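Local atomic coordinates of voltage-sensor containing phosphatase (Ciona intestinalis, PDB entry 3V0D), a protein that probably dephosphorylates phosphoinositide lipids in response to membrane voltage, through a tensin-type phosphatase domain joined to a PTEN-like C2 domain. Residues D94-T99 with P289-F294; L202-V207 with P264-D269; L223-V228 with L235-A240; I227-Q232 with G268-R273; D302-K307 with V329-S334. The protein carries 1 engineered substitution. All coordinates share one frame; numbering follows the deposited sequence. Where two conformers were deposited one is given.

Overall arrangement
Contacts 2 to 5 all lie within the C2 region, whereas contact 1 joins it to the phosphatase region and sits nearest the centre of the chain. Contacts 1, 3 and 4 involve one antiparallel sheet: contact 3 pairs strands 223-229 and 232-238, contact 4 pairs 223-229 with 269-276, and contact 1 touches strand 290-295. Contact 5 belongs to the facing sheet, which contact 2 meets through strand 202-210. The buried contacts 1 and 3 differ in chemistry, the first using side-chain hydrogen bonds and an indole face, the second regular backbone pairing. Contacts 2, 4 and 5 are partly buried, with apolar groups on one side and polar or water-bridged groups on the other.

Contact 1: D94-T99 with P289-F294; sequences DHNVPT and PFYFWF
Asn96 and Trp293 both hold CG anti to the carbonyl carbon, beside the backbone N (chi1 -72° for Asn96), which sets the two CG atoms where amide and indole can meet. The two side chains meet at about a right angle, with their planes 70° apart. Trp293 NE1 donates to Asn96 OD1 over 2.8 Å in a nearly straight bond (166° at the hydrogen), with the oxygen close to the indole plane and the nitrogen on a lone pair in the carbonyl plane of the amide. The amide is held from its other branch as well: Asn96 ND2 donates to Asp94 O at 2.9 Å and to Asp286, which limits its rotation. Val97 takes a face of the same indole, its CG2 lying 3.5 Å from the centroid of the five-membered ring in a CH-pi contact. Two residues before Trp293, Tyr291 OH donates to His95 O at 2.8 Å, the oxygen lying at the edge of the phenol ring. The contact thus joins the loop between strand 87-92 and helix 100-115 of the phosphatase region to strand 290-295 of the C2 region, with Gln178 and Tyr181 of helix 176-191 packing against Val97 and Trp293.

Contact 2: L202-V207 with P264-D269; sequences LKVTGV and PVLAGD
Leu266 reaches Val204 with one branch of its side chain. Its CG stands anti to the carbonyl carbon (chi1 -56°) and CD1 lies anti to CA (chi2 177°), ending 3.8 Å from Val204 CG2. The two apolar side chains pass at a slant, and Val204 also brings CG2 to the contact from a position anti to its own carbonyl carbon. Closer to the backbone, Leu266 CB lies 3.3 Å from Leu202 O, so the base of this side chain sits beside the oxygen that its own backbone N binds. That bond, Leu266 N to Leu202 O, is short at 2.7 Å. Together with Leu202 N to Leu266 O at 2.9 Å, it makes a single antiparallel hydrogen-bonded bridge. On the more exposed side Lys203 is fully extended beyond CG and uses only its methylenes here: CG rests 3.6 Å from Pro264 O, and CE passes 3.8 Å from Val265 CG2. The apolar part of a lysine thereby lines the edge of the contact. Strand 202-210 lies between strands 255-260 and 328-335 in one sheet of the C2 sandwich, with a classic beta bulge at Thr205 and Gly206 opposite Thr332. Segment 264-269 links strand 255-260 of that sheet to strand 269-276 of the other, and Leu266 also packs on Ile227 of strand 223-229.

Contact 3: L223-V228 with L235-A240; sequences LSMQIV and LLCKFA
Met225 and Cys237 form the central hydrogen-bonded pair of a beta hairpin in the C2 sandwich, built from strands 223-229 and 232-238. Met225 N donates to Cys237 O at 2.9 Å and Cys237 N returns a bond to Met225 O at 2.8 Å. Ile227 N to Leu235 O continues the pattern, while the return bond from Leu235 N to Ile227 O is weak at 3.3 Å. On the face carrying these residues, Ile227 CD1 and Leu235 CD2 lie alongside each other at 4.0 Å, their side chains pointing the same way. Past the end of its strand, Phe239 points toward strand 223-229 with CG anti to the carbonyl carbon (chi1 -68°), and Leu223 C lies over one ring face. Leu223 CB comes within 3.7 Å of Phe239 CD2, and Met225 CB within 3.9 Å of CE1. Farther out, Val207 of strand 202-210 packs against both Met225 and Phe239, and Val260 covers Met225, Leu235 and Cys237. On the other face, Gln226 is hydrogen-bonded through NE2 to Glu233 and through OE1 to Arg273. Where the pairing finishes, Phe239 N still donates to Leu223 O, and the next amide, Ala240 N, gives its hydrogen to a water 2.9 Å away.

Contact 4: I227-Q232 with G268-R273; sequences IVSERQ and GDIKVR
Val228 and Lys271 form the tight part of this contact, an antiparallel hydrogen-bonded pair between strands 223-229 and 269-276. Val228 N donates to Lys271 O at 2.8 Å, and Lys271 N donates to Val228 O at 3.0 Å in an almost straight bond (176° at the hydrogen). On the buried face Ile227 CG2 meets Ile270 CG2 at 3.6 Å, methyl against methyl, the two side chains passing at a slant. Both isoleucines place CG2 anti to the backbone N; Ile270 then folds its CD1 round (chi2 -60°) to lie 4.0 Å from Ser229 CB. Beyond this point the strands drift apart, where the type I' turn from Ser229 to Gln232 leads strand 223-229 back into strand 232-238. Water takes over the bridging. Asp269 O has three waters about it: one also donates to Val228 O at 2.8 Å, another lies 2.6 Å from Ser229 OG, and a third accepts from Glu230 N at 3.0 Å. The charged ends have their partners outside the pairing: Lys271 NZ and Arg273 NE form salt bridges with Asp286, and the carboxylate of Asp269 bonds to Tyr181, Asn295 and Leu100 N. Direct backbone bonds thus serve the sheet interior, water bridges the end where the strands diverge, and the carboxylate of Asp269 ties the strand to the start of helix 100-115 in the phosphatase region.

Contact 5: D302-K307 with V329-S334; sequences DHVTLK and VKLTFS
Val304 and Leu331 are a hydrogen-bonded pair in the antiparallel sheet of the C2 sandwich that has strand 303-307 at its edge within this chain. Backbone bonds dominate: Val304 N to Leu331 O at 3.0 Å and Leu331 N to Val304 O at 2.9 Å, with a second reciprocal pair between Leu306 and Val329. At the far end Phe333 N donates to Asp302 O at 2.8 Å. CA-H...O contacts add to these, among them Lys330 CA to Val304 O at 3.2 Å. Polar side chains gather on the outer face, where Thr305 OG1 lies 3.4 Å from Lys330 CG and makes a weak hydrogen bond with His303 ND1. The lysine touches the threonine through CB, CG and CD; at chi3 (75°) CE turns out of the extended line, and the end of the chain leads away from the other strand. Apolar packing belongs to the opposite face, where Leu331 meets Phe292 and Phe294 of the facing sheet and Phe333 also meets Phe294. Val304 reaches the Phe333 ring with CG1, which stands between the backbone N and the carbonyl carbon (chi1 62°), the two side chains crossing at a slant; this methyl lies 3.9 Å from both CE1 and CZ of Phe333.

Contact 1: D94-T99 with P289-F294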
# COMPACT_ATOMS: atom_id res chain seq x y z
N ASP A 94 3.91 -5.86 4.60
CA ASP A 94 3.33 -6.49 3.42
C ASP A 94 1.85 -6.13 3.33
O ASP A 94 1.13 -6.08 4.35
CB ASP A 94 3.53 -8.01 3.51
CG ASP A 94 3.45 -8.70 2.15
OD1 ASP A 94 3.65 -9.93 2.12
OD2 ASP A 94 3.24 -8.00 1.15
N HIS A 95 1.40 -5.82 2.11
CA HIS A 95 -0.02 -5.48 1.88
C HIS A 95 -0.41 -4.14 2.49
O HIS A 95 -1.59 -3.87 2.65
CB HIS A 95 -1.00 -6.58 2.32
CG HIS A 95 -0.53 -7.93 1.96
ND1 HIS A 95 -0.32 -8.34 0.67
CD2 HIS A 95 -0.20 -8.97 2.75
CE1 HIS A 95 0.13 -9.59 0.68
NE2 HIS A 95 0.18 -10.00 1.94
N ASN A 96 0.59 -3.30 2.77
CA ASN A 96 0.36 -1.99 3.33
C ASN A 96 1.18 -0.94 2.55
O ASN A 96 1.69 -1.22 1.47
CB ASN A 96 0.64 -2.01 4.84
CG ASN A 96 -0.45 -2.77 5.58
OD1 ASN A 96 -1.51 -2.21 5.88
ND2 ASN A 96 -0.23 -4.04 5.87
N VAL A 97 1.26 0.28 3.08
CA VAL A 97 1.82 1.42 2.37
C VAL A 97 2.90 2.08 3.20
O VAL A 97 2.89 2.00 4.43
CB VAL A 97 0.73 2.48 2.00
CG1 VAL A 97 -0.20 1.92 0.92
CG2 VAL A 97 -0.02 2.97 3.22
N PRO A 98 3.82 2.79 2.54
CA PRO A 98 4.74 3.67 3.27
C PRO A 98 3.97 4.89 3.79
O PRO A 98 2.95 5.29 3.23
CB PRO A 98 5.71 4.12 2.17
CG PRO A 98 4.86 4.18 0.93
CD PRO A 98 3.94 2.96 1.07
N THR A 99 4.52 5.52 4.82
CA THR A 99 4.03 6.85 5.16
C THR A 99 4.35 7.79 3.99
O THR A 99 5.31 7.56 3.24
CB THR A 99 4.63 7.39 6.46
OG1 THR A 99 6.04 7.55 6.27
CG2 THR A 99 4.30 6.50 7.64
N PRO A 289 -11.12 -8.83 8.00
CA PRO A 289 -11.98 -8.76 6.81
C PRO A 289 -11.70 -7.59 5.89
O PRO A 289 -11.61 -7.81 4.69
CB PRO A 289 -13.39 -8.71 7.40
CG PRO A 289 -13.26 -9.51 8.69
CD PRO A 289 -11.91 -9.08 9.23
N PHE A 290 -11.56 -6.36 6.40
CA PHE A 290 -11.30 -5.23 5.50
C PHE A 290 -10.63 -4.10 6.25
O PHE A 290 -10.82 -3.97 7.46
CB PHE A 290 -12.57 -4.78 4.75
CG PHE A 290 -13.75 -4.41 5.62
CD1 PHE A 290 -14.01 -3.10 5.96
CD2 PHE A 290 -14.67 -5.39 6.02
CE1 PHE A 290 -15.13 -2.74 6.74
CE2 PHE A 290 -15.76 -5.06 6.80
CZ PHE A 290 -16.00 -3.75 7.14
N TYR A 291 -9.84 -3.31 5.53
CA TYR A 291 -9.04 -2.24 6.15
C TYR A 291 -8.71 -1.22 5.09
O TYR A 291 -8.91 -1.47 3.89
CB TYR A 291 -7.77 -2.80 6.83
CG TYR A 291 -6.75 -3.44 5.88
CD1 TYR A 291 -5.55 -2.77 5.58
CD2 TYR A 291 -6.98 -4.68 5.26
CE1 TYR A 291 -4.62 -3.31 4.74
CE2 TYR A 291 -6.06 -5.23 4.41
CZ TYR A 291 -4.88 -4.53 4.12
OH TYR A 291 -3.99 -5.12 3.25
N PHE A 292 -8.15 -0.08 5.50
CA PHE A 292 -7.67 0.91 4.53
C PHE A 292 -6.76 1.91 5.22
O PHE A 292 -6.83 2.10 6.44
CB PHE A 292 -8.84 1.63 3.81
CG PHE A 292 -9.80 2.31 4.72
CD1 PHE A 292 -9.56 3.60 5.19
CD2 PHE A 292 -10.99 1.67 5.06
CE1 PHE A 292 -10.50 4.24 5.99
CE2 PHE A 292 -11.93 2.31 5.85
CZ PHE A 292 -11.68 3.56 6.34
N TRP A 293 -5.99 2.62 4.40
CA TRP A 293 -5.18 3.76 4.82
C TRP A 293 -5.67 5.04 4.19
O TRP A 293 -6.12 5.06 3.04
CB TRP A 293 -3.74 3.58 4.36
CG TRP A 293 -2.98 2.49 5.02
CD1 TRP A 293 -3.01 1.14 4.75
CD2 TRP A 293 -1.95 2.67 5.99
NE1 TRP A 293 -2.06 0.48 5.50
CE2 TRP A 293 -1.41 1.40 6.27
CE3 TRP A 293 -1.44 3.79 6.65
CZ2 TRP A 293 -0.36 1.23 7.16
CZ3 TRP A 293 -0.39 3.62 7.53
CH2 TRP A 293 0.14 2.34 7.78
N PHE A 294 -5.49 6.14 4.91
CA PHE A 294 -5.65 7.47 4.33
C PHE A 294 -4.71 8.43 5.04
O PHE A 294 -4.21 8.13 6.13
CB PHE A 294 -7.11 7.96 4.41
CG PHE A 294 -7.56 8.26 5.81
CD1 PHE A 294 -7.53 9.56 6.30
CD2 PHE A 294 -7.97 7.24 6.67
CE1 PHE A 294 -7.90 9.84 7.59
CE2 PHE A 294 -8.34 7.52 7.99
CZ PHE A 294 -8.31 8.82 8.45

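Contact 2: L202-V207 with P264-D269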
# COMPACT_ATOMS: atom_id res chain seq x y z
N LEU A 202 -7.18 15.80 12.78
CA LEU A 202 -8.58 15.41 12.71
C LEU A 202 -8.92 14.43 13.81
O LEU A 202 -8.03 13.76 14.34
CB LEU A 202 -8.88 14.68 11.38
CG LEU A 202 -8.65 15.39 10.04
CD1 LEU A 202 -8.80 14.40 8.89
CD2 LEU A 202 -9.58 16.58 9.91
N LYS A 203 -10.20 14.32 14.14
CA LYS A 203 -10.68 13.19 14.93
C LYS A 203 -11.74 12.46 14.14
O LYS A 203 -12.57 13.09 13.49
CB LYS A 203 -11.29 13.66 16.26
CG LYS A 203 -10.26 14.13 17.27
CD LYS A 203 -10.93 14.61 18.54
CE LYS A 203 -9.92 15.05 19.60
NZ LYS A 203 -10.56 15.47 20.89
N VAL A 204 -11.76 11.14 14.19
CA VAL A 204 -12.90 10.40 13.64
C VAL A 204 -14.05 10.46 14.63
O VAL A 204 -13.87 10.14 15.82
CB VAL A 204 -12.52 8.91 13.38
CG1 VAL A 204 -13.75 8.10 13.00
CG2 VAL A 204 -11.48 8.81 12.30
N THR A 205 -15.22 10.88 14.15
CA THR A 205 -16.41 10.98 14.99
C THR A 205 -17.53 10.04 14.56
O THR A 205 -18.50 9.88 15.31
CB THR A 205 -16.96 12.39 15.01
OG1 THR A 205 -17.24 12.76 13.66
CG2 THR A 205 -15.97 13.37 15.64
N GLY A 206 -17.39 9.41 13.40
CA GLY A 206 -18.40 8.47 12.96
C GLY A 206 -17.90 7.55 11.87
O GLY A 206 -16.94 7.89 11.13
N VAL A 207 -18.53 6.38 11.75
CA VAL A 207 -18.29 5.46 10.65
C VAL A 207 -19.63 4.94 10.17
O VAL A 207 -20.49 4.61 10.99
CB VAL A 207 -17.28 4.32 11.04
CG1 VAL A 207 -17.71 3.53 12.32
CG2 VAL A 207 -17.02 3.40 9.86
N PRO A 264 -8.52 10.09 19.75
CA PRO A 264 -7.48 11.10 19.95
C PRO A 264 -7.27 11.88 18.66
O PRO A 264 -7.75 11.50 17.58
CB PRO A 264 -6.24 10.26 20.28
CG PRO A 264 -6.46 8.99 19.54
CD PRO A 264 -7.95 8.74 19.67
N VAL A 265 -6.56 13.01 18.79
CA VAL A 265 -6.15 13.75 17.60
C VAL A 265 -5.30 12.86 16.67
O VAL A 265 -4.36 12.21 17.13
CB VAL A 265 -5.39 15.02 17.99
CG1 VAL A 265 -4.94 15.78 16.75
CG2 VAL A 265 -6.25 15.95 18.88
N LEU A 266 -5.68 12.84 15.40
CA LEU A 266 -5.02 12.05 14.35
C LEU A 266 -4.34 13.02 13.39
O LEU A 266 -4.89 14.04 13.02
CB LEU A 266 -6.06 11.26 13.55
CG LEU A 266 -6.97 10.33 14.36
CD1 LEU A 266 -7.97 9.71 13.43
CD2 LEU A 266 -6.20 9.29 15.17
N ALA A 267 -3.14 12.65 12.97
CA ALA A 267 -2.43 13.42 11.96
C ALA A 267 -1.57 12.44 11.17
O ALA A 267 -1.04 11.47 11.72
CB ALA A 267 -1.56 14.49 12.61
N GLY A 268 -1.47 12.67 9.88
CA GLY A 268 -0.60 11.86 9.04
C GLY A 268 -1.30 10.63 8.48
O GLY A 268 -2.49 10.67 8.13
N ASP A 269 -0.56 9.55 8.35
CA ASP A 269 -1.08 8.34 7.70
C ASP A 269 -1.78 7.49 8.76
O ASP A 269 -1.19 7.13 9.78
CB ASP A 269 0.06 7.62 7.02
CG ASP A 269 0.64 8.46 5.91
OD1 ASP A 269 1.76 8.96 6.09
OD2 ASP A 269 -0.10 8.72 4.94

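Contact 3: L223-V228 with L235-A240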
# COMPACT_ATOMS: atom_id res chain seq x y z
N LEU A 223 -18.92 -6.49 14.42
CA LEU A 223 -17.78 -5.68 13.98
C LEU A 223 -17.12 -4.89 15.10
O LEU A 223 -17.76 -4.42 16.05
CB LEU A 223 -18.22 -4.72 12.87
CG LEU A 223 -18.69 -5.37 11.56
CD1 LEU A 223 -19.18 -4.30 10.59
CD2 LEU A 223 -17.59 -6.22 10.92
N SER A 224 -15.83 -4.67 14.89
CA SER A 224 -15.06 -3.72 15.68
C SER A 224 -14.15 -2.97 14.72
O SER A 224 -13.88 -3.43 13.61
CB SER A 224 -14.28 -4.42 16.80
OG SER A 224 -13.50 -5.47 16.29
N MET A 225 -13.66 -1.82 15.16
CA MET A 225 -12.84 -0.95 14.32
C MET A 225 -11.64 -0.50 15.14
O MET A 225 -11.81 0.02 16.24
CB MET A 225 -13.63 0.26 13.85
CG MET A 225 -12.86 1.17 12.90
SD MET A 225 -13.77 2.64 12.42
CE MET A 225 -13.68 3.58 13.93
N GLN A 226 -10.45 -0.68 14.59
CA GLN A 226 -9.21 -0.26 15.21
C GLN A 226 -8.59 0.83 14.37
O GLN A 226 -8.45 0.69 13.14
CB GLN A 226 -8.26 -1.45 15.28
CG GLN A 226 -6.96 -1.16 16.02
CD GLN A 226 -5.98 -2.29 15.86
OE1 GLN A 226 -5.66 -2.70 14.74
NE2 GLN A 226 -5.44 -2.78 16.98
N ILE A 227 -8.17 1.91 15.03
CA ILE A 227 -7.43 2.99 14.36
C ILE A 227 -5.97 2.90 14.81
O ILE A 227 -5.69 2.85 16.02
CB ILE A 227 -8.02 4.38 14.70
CG1 ILE A 227 -9.52 4.43 14.38
CG2 ILE A 227 -7.22 5.48 13.98
CD1 ILE A 227 -10.20 5.77 14.63
N VAL A 228 -5.08 2.89 13.82
CA VAL A 228 -3.64 2.75 14.04
C VAL A 228 -2.93 3.99 13.48
O VAL A 228 -3.22 4.43 12.35
CB VAL A 228 -3.13 1.46 13.35
CG1 VAL A 228 -1.60 1.38 13.35
CG2 VAL A 228 -3.75 0.23 13.97
N LEU A 235 -7.10 3.83 18.89
CA LEU A 235 -8.51 3.70 19.31
C LEU A 235 -9.01 2.32 18.91
O LEU A 235 -8.65 1.80 17.83
CB LEU A 235 -9.40 4.76 18.66
CG LEU A 235 -10.81 4.90 19.25
CD1 LEU A 235 -10.76 5.41 20.69
CD2 LEU A 235 -11.67 5.79 18.40
N LEU A 236 -9.84 1.74 19.77
CA LEU A 236 -10.56 0.52 19.45
C LEU A 236 -12.03 0.76 19.79
O LEU A 236 -12.37 1.21 20.91
CB LEU A 236 -10.02 -0.66 20.25
CG LEU A 236 -10.68 -2.01 19.96
CD1 LEU A 236 -10.55 -2.45 18.49
CD2 LEU A 236 -10.08 -3.06 20.90
N CYS A 237 -12.91 0.45 18.83
CA CYS A 237 -14.36 0.55 19.00
C CYS A 237 -14.97 -0.82 18.79
O CYS A 237 -14.67 -1.48 17.81
CB CYS A 237 -14.97 1.48 17.96
SG CYS A 237 -14.28 3.17 17.96
N LYS A 238 -15.84 -1.24 19.71
CA LYS A 238 -16.53 -2.54 19.58
C LYS A 238 -18.01 -2.22 19.49
O LYS A 238 -18.60 -1.69 20.43
CB LYS A 238 -16.20 -3.49 20.74
CG LYS A 238 -14.70 -3.63 20.99
CD LYS A 238 -14.41 -4.59 22.12
CE LYS A 238 -12.93 -4.65 22.39
NZ LYS A 238 -12.57 -5.67 23.39
N PHE A 239 -18.59 -2.50 18.33
CA PHE A 239 -19.88 -1.89 17.99
C PHE A 239 -21.05 -2.39 18.84
O PHE A 239 -21.83 -1.58 19.33
CB PHE A 239 -20.19 -2.13 16.50
CG PHE A 239 -19.29 -1.41 15.51
CD1 PHE A 239 -18.20 -0.61 15.89
CD2 PHE A 239 -19.57 -1.56 14.15
CE1 PHE A 239 -17.42 0.03 14.92
CE2 PHE A 239 -18.79 -0.96 13.19
CZ PHE A 239 -17.71 -0.16 13.57
N ALA A 240 -21.19 -3.71 18.98
CA ALA A 240 -22.37 -4.24 19.69
C ALA A 240 -22.43 -3.72 21.12
O ALA A 240 -23.51 -3.42 21.66
CB ALA A 240 -22.37 -5.76 19.69
O HOH W 1 -19.39 -5.68 17.88

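Contact 4: I227-Q232 with G268-R273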
# COMPACT_ATOMS: atom_id res chain seq x y z
N ILE A 227 -8.17 1.91 15.03
CA ILE A 227 -7.43 2.99 14.36
C ILE A 227 -5.97 2.90 14.81
O ILE A 227 -5.69 2.85 16.02
CB ILE A 227 -8.02 4.38 14.70
CG1 ILE A 227 -9.52 4.43 14.38
CG2 ILE A 227 -7.22 5.48 13.98
CD1 ILE A 227 -10.20 5.77 14.63
N VAL A 228 -5.08 2.89 13.82
CA VAL A 228 -3.64 2.75 14.04
C VAL A 228 -2.93 3.99 13.48
O VAL A 228 -3.22 4.43 12.35
CB VAL A 228 -3.13 1.46 13.35
CG1 VAL A 228 -1.60 1.38 13.35
CG2 VAL A 228 -3.75 0.23 13.97
N SER A 229 -1.99 4.52 14.26
CA SER A 229 -1.18 5.65 13.84
C SER A 229 0.24 5.36 14.26
O SER A 229 0.47 5.02 15.42
CB SER A 229 -1.65 6.92 14.53
OG SER A 229 -0.78 8.00 14.27
N GLU A 230 1.21 5.52 13.36
CA GLU A 230 2.62 5.31 13.72
C GLU A 230 2.85 3.95 14.38
O GLU A 230 3.54 3.83 15.39
CB GLU A 230 3.17 6.49 14.55
CG GLU A 230 3.09 7.81 13.78
CD GLU A 230 3.47 9.06 14.59
OE1 GLU A 230 3.33 10.18 14.05
OE2 GLU A 230 3.89 8.94 15.76
N ARG A 231 2.19 2.93 13.81
CA ARG A 231 2.37 1.53 14.19
C ARG A 231 1.85 1.21 15.60
O ARG A 231 2.23 0.20 16.19
CB ARG A 231 3.82 1.06 13.98
CG ARG A 231 4.40 1.54 12.66
CD ARG A 231 5.84 1.12 12.50
NE ARG A 231 5.96 -0.27 12.06
CZ ARG A 231 5.93 -0.67 10.79
NH1 ARG A 231 5.80 0.19 9.78
NH2 ARG A 231 6.06 -1.96 10.52
N GLN A 232 0.97 2.06 16.11
CA GLN A 232 0.35 1.81 17.41
C GLN A 232 -1.16 1.96 17.30
O GLN A 232 -1.64 2.87 16.63
CB GLN A 232 0.84 2.81 18.48
CG GLN A 232 2.34 2.84 18.72
CD GLN A 232 2.83 1.62 19.46
OE1 GLN A 232 2.11 1.06 20.28
NE2 GLN A 232 4.07 1.20 19.18
N GLY A 268 -1.47 12.67 9.88
CA GLY A 268 -0.60 11.86 9.04
C GLY A 268 -1.30 10.63 8.48
O GLY A 268 -2.49 10.67 8.13
N ASP A 269 -0.56 9.55 8.35
CA ASP A 269 -1.08 8.34 7.70
C ASP A 269 -1.78 7.49 8.76
O ASP A 269 -1.19 7.13 9.78
CB ASP A 269 0.06 7.62 7.02
CG ASP A 269 0.64 8.46 5.91
OD1 ASP A 269 1.76 8.96 6.09
OD2 ASP A 269 -0.10 8.72 4.94
N ILE A 270 -3.05 7.21 8.51
CA ILE A 270 -3.91 6.50 9.45
C ILE A 270 -4.36 5.21 8.80
O ILE A 270 -4.78 5.21 7.63
CB ILE A 270 -5.12 7.39 9.83
CG1 ILE A 270 -4.67 8.75 10.40
CG2 ILE A 270 -6.07 6.67 10.80
CD1 ILE A 270 -3.83 8.67 11.65
N LYS A 271 -4.29 4.12 9.55
CA LYS A 271 -4.76 2.82 9.10
C LYS A 271 -5.97 2.45 9.93
O LYS A 271 -5.95 2.56 11.16
CB LYS A 271 -3.64 1.81 9.32
CG LYS A 271 -3.94 0.41 8.86
CD LYS A 271 -2.80 -0.55 9.27
CE LYS A 271 -2.99 -1.92 8.72
NZ LYS A 271 -1.89 -2.78 9.14
N VAL A 272 -7.02 1.99 9.27
CA VAL A 272 -8.27 1.64 9.95
C VAL A 272 -8.57 0.20 9.59
O VAL A 272 -8.66 -0.15 8.40
CB VAL A 272 -9.41 2.56 9.49
CG1 VAL A 272 -10.67 2.26 10.28
CG2 VAL A 272 -9.01 4.04 9.67
N ARG A 273 -8.70 -0.65 10.61
CA ARG A 273 -8.93 -2.08 10.43
C ARG A 273 -10.29 -2.44 11.00
O ARG A 273 -10.64 -2.02 12.11
CB ARG A 273 -7.87 -2.91 11.15
CG ARG A 273 -6.46 -2.66 10.61
CD ARG A 273 -5.39 -3.38 11.46
NE ARG A 273 -5.49 -4.83 11.35
CZ ARG A 273 -5.98 -5.64 12.27
NH1 ARG A 273 -6.38 -5.19 13.45
NH2 ARG A 273 -6.08 -6.93 11.98
O HOH W 2 -0.95 4.40 10.73
O HOH W 3 -0.21 8.86 11.86
O HOH W 4 1.55 6.37 10.52

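Contact 5: D302-K307 with V329-S334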
# COMPACT_ATOMS: atom_id res chain seq x y z
N ASP A 302 -15.37 17.13 5.47
CA ASP A 302 -15.56 16.53 6.80
C ASP A 302 -15.66 15.00 6.78
O ASP A 302 -16.07 14.40 7.78
CB ASP A 302 -16.80 17.12 7.49
CG ASP A 302 -18.11 16.67 6.86
OD1 ASP A 302 -18.11 15.98 5.82
OD2 ASP A 302 -19.18 17.01 7.42
N HIS A 303 -15.28 14.37 5.67
CA HIS A 303 -15.40 12.91 5.58
C HIS A 303 -14.54 12.35 4.48
O HIS A 303 -14.06 13.10 3.60
CB HIS A 303 -16.86 12.50 5.33
CG HIS A 303 -17.38 12.95 4.01
ND1 HIS A 303 -17.47 12.13 2.89
CD2 HIS A 303 -17.80 14.16 3.61
CE1 HIS A 303 -17.94 12.83 1.88
NE2 HIS A 303 -18.16 14.06 2.29
N VAL A 304 -14.35 11.04 4.51
CA VAL A 304 -13.82 10.30 3.37
C VAL A 304 -14.71 9.09 3.18
O VAL A 304 -15.02 8.36 4.14
CB VAL A 304 -12.32 9.92 3.52
CG1 VAL A 304 -12.06 9.02 4.70
CG2 VAL A 304 -11.79 9.33 2.22
N THR A 305 -15.15 8.90 1.95
CA THR A 305 -15.97 7.76 1.58
C THR A 305 -15.19 6.91 0.61
O THR A 305 -14.64 7.41 -0.37
CB THR A 305 -17.30 8.22 0.95
OG1 THR A 305 -17.99 9.01 1.91
CG2 THR A 305 -18.16 7.03 0.57
N LEU A 306 -15.14 5.61 0.90
CA LEU A 306 -14.45 4.65 0.06
C LEU A 306 -15.44 3.64 -0.50
O LEU A 306 -16.23 3.03 0.24
CB LEU A 306 -13.34 3.95 0.84
CG LEU A 306 -12.30 4.90 1.42
CD1 LEU A 306 -11.25 4.09 2.14
CD2 LEU A 306 -11.64 5.69 0.31
N LYS A 307 -15.42 3.49 -1.82
CA LYS A 307 -16.22 2.45 -2.44
C LYS A 307 -15.53 1.09 -2.35
O LYS A 307 -14.39 0.98 -1.90
CB LYS A 307 -16.56 2.82 -3.89
CG LYS A 307 -17.13 4.21 -4.07
CD LYS A 307 -17.46 4.44 -5.54
CE LYS A 307 -17.06 5.82 -6.05
NZ LYS A 307 -17.09 5.84 -7.54
N VAL A 329 -17.58 2.41 2.89
CA VAL A 329 -17.27 2.83 4.25
C VAL A 329 -16.97 4.32 4.20
O VAL A 329 -16.17 4.76 3.39
CB VAL A 329 -16.06 2.06 4.82
CG1 VAL A 329 -15.75 2.56 6.25
CG2 VAL A 329 -16.35 0.54 4.84
N LYS A 330 -17.63 5.08 5.08
CA LYS A 330 -17.44 6.52 5.22
C LYS A 330 -16.97 6.83 6.65
O LYS A 330 -17.66 6.43 7.60
CB LYS A 330 -18.73 7.28 4.91
CG LYS A 330 -18.62 8.76 5.20
CD LYS A 330 -19.87 9.52 4.83
CE LYS A 330 -20.97 9.28 5.82
NZ LYS A 330 -22.06 10.25 5.54
N LEU A 331 -15.86 7.54 6.78
CA LEU A 331 -15.48 8.13 8.06
C LEU A 331 -15.88 9.58 8.08
O LEU A 331 -15.64 10.31 7.11
CB LEU A 331 -13.97 8.05 8.30
CG LEU A 331 -13.36 6.66 8.29
CD1 LEU A 331 -11.86 6.75 8.49
CD2 LEU A 331 -13.99 5.79 9.36
N THR A 332 -16.50 9.99 9.18
CA THR A 332 -16.80 11.39 9.44
C THR A 332 -15.77 11.92 10.43
O THR A 332 -15.39 11.21 11.37
CB THR A 332 -18.23 11.51 10.02
OG1 THR A 332 -19.14 10.95 9.07
CG2 THR A 332 -18.62 12.95 10.33
N PHE A 333 -15.34 13.17 10.23
CA PHE A 333 -14.28 13.79 11.03
C PHE A 333 -14.74 15.09 11.66
O PHE A 333 -15.57 15.82 11.08
CB PHE A 333 -13.09 14.17 10.13
CG PHE A 333 -12.47 13.02 9.39
CD1 PHE A 333 -12.60 12.92 8.02
CD2 PHE A 333 -11.73 12.05 10.07
CE1 PHE A 333 -12.00 11.87 7.33
CE2 PHE A 333 -11.13 11.00 9.39
CZ PHE A 333 -11.28 10.90 8.01
N SER A 334 -14.12 15.43 12.79
CA SER A 334 -14.11 16.79 13.29
C SER A 334 -12.71 17.37 13.13
O SER A 334 -11.71 16.65 13.12
CB SER A 334 -14.54 16.83 14.75
OG SER A 334 -13.62 16.15 15.58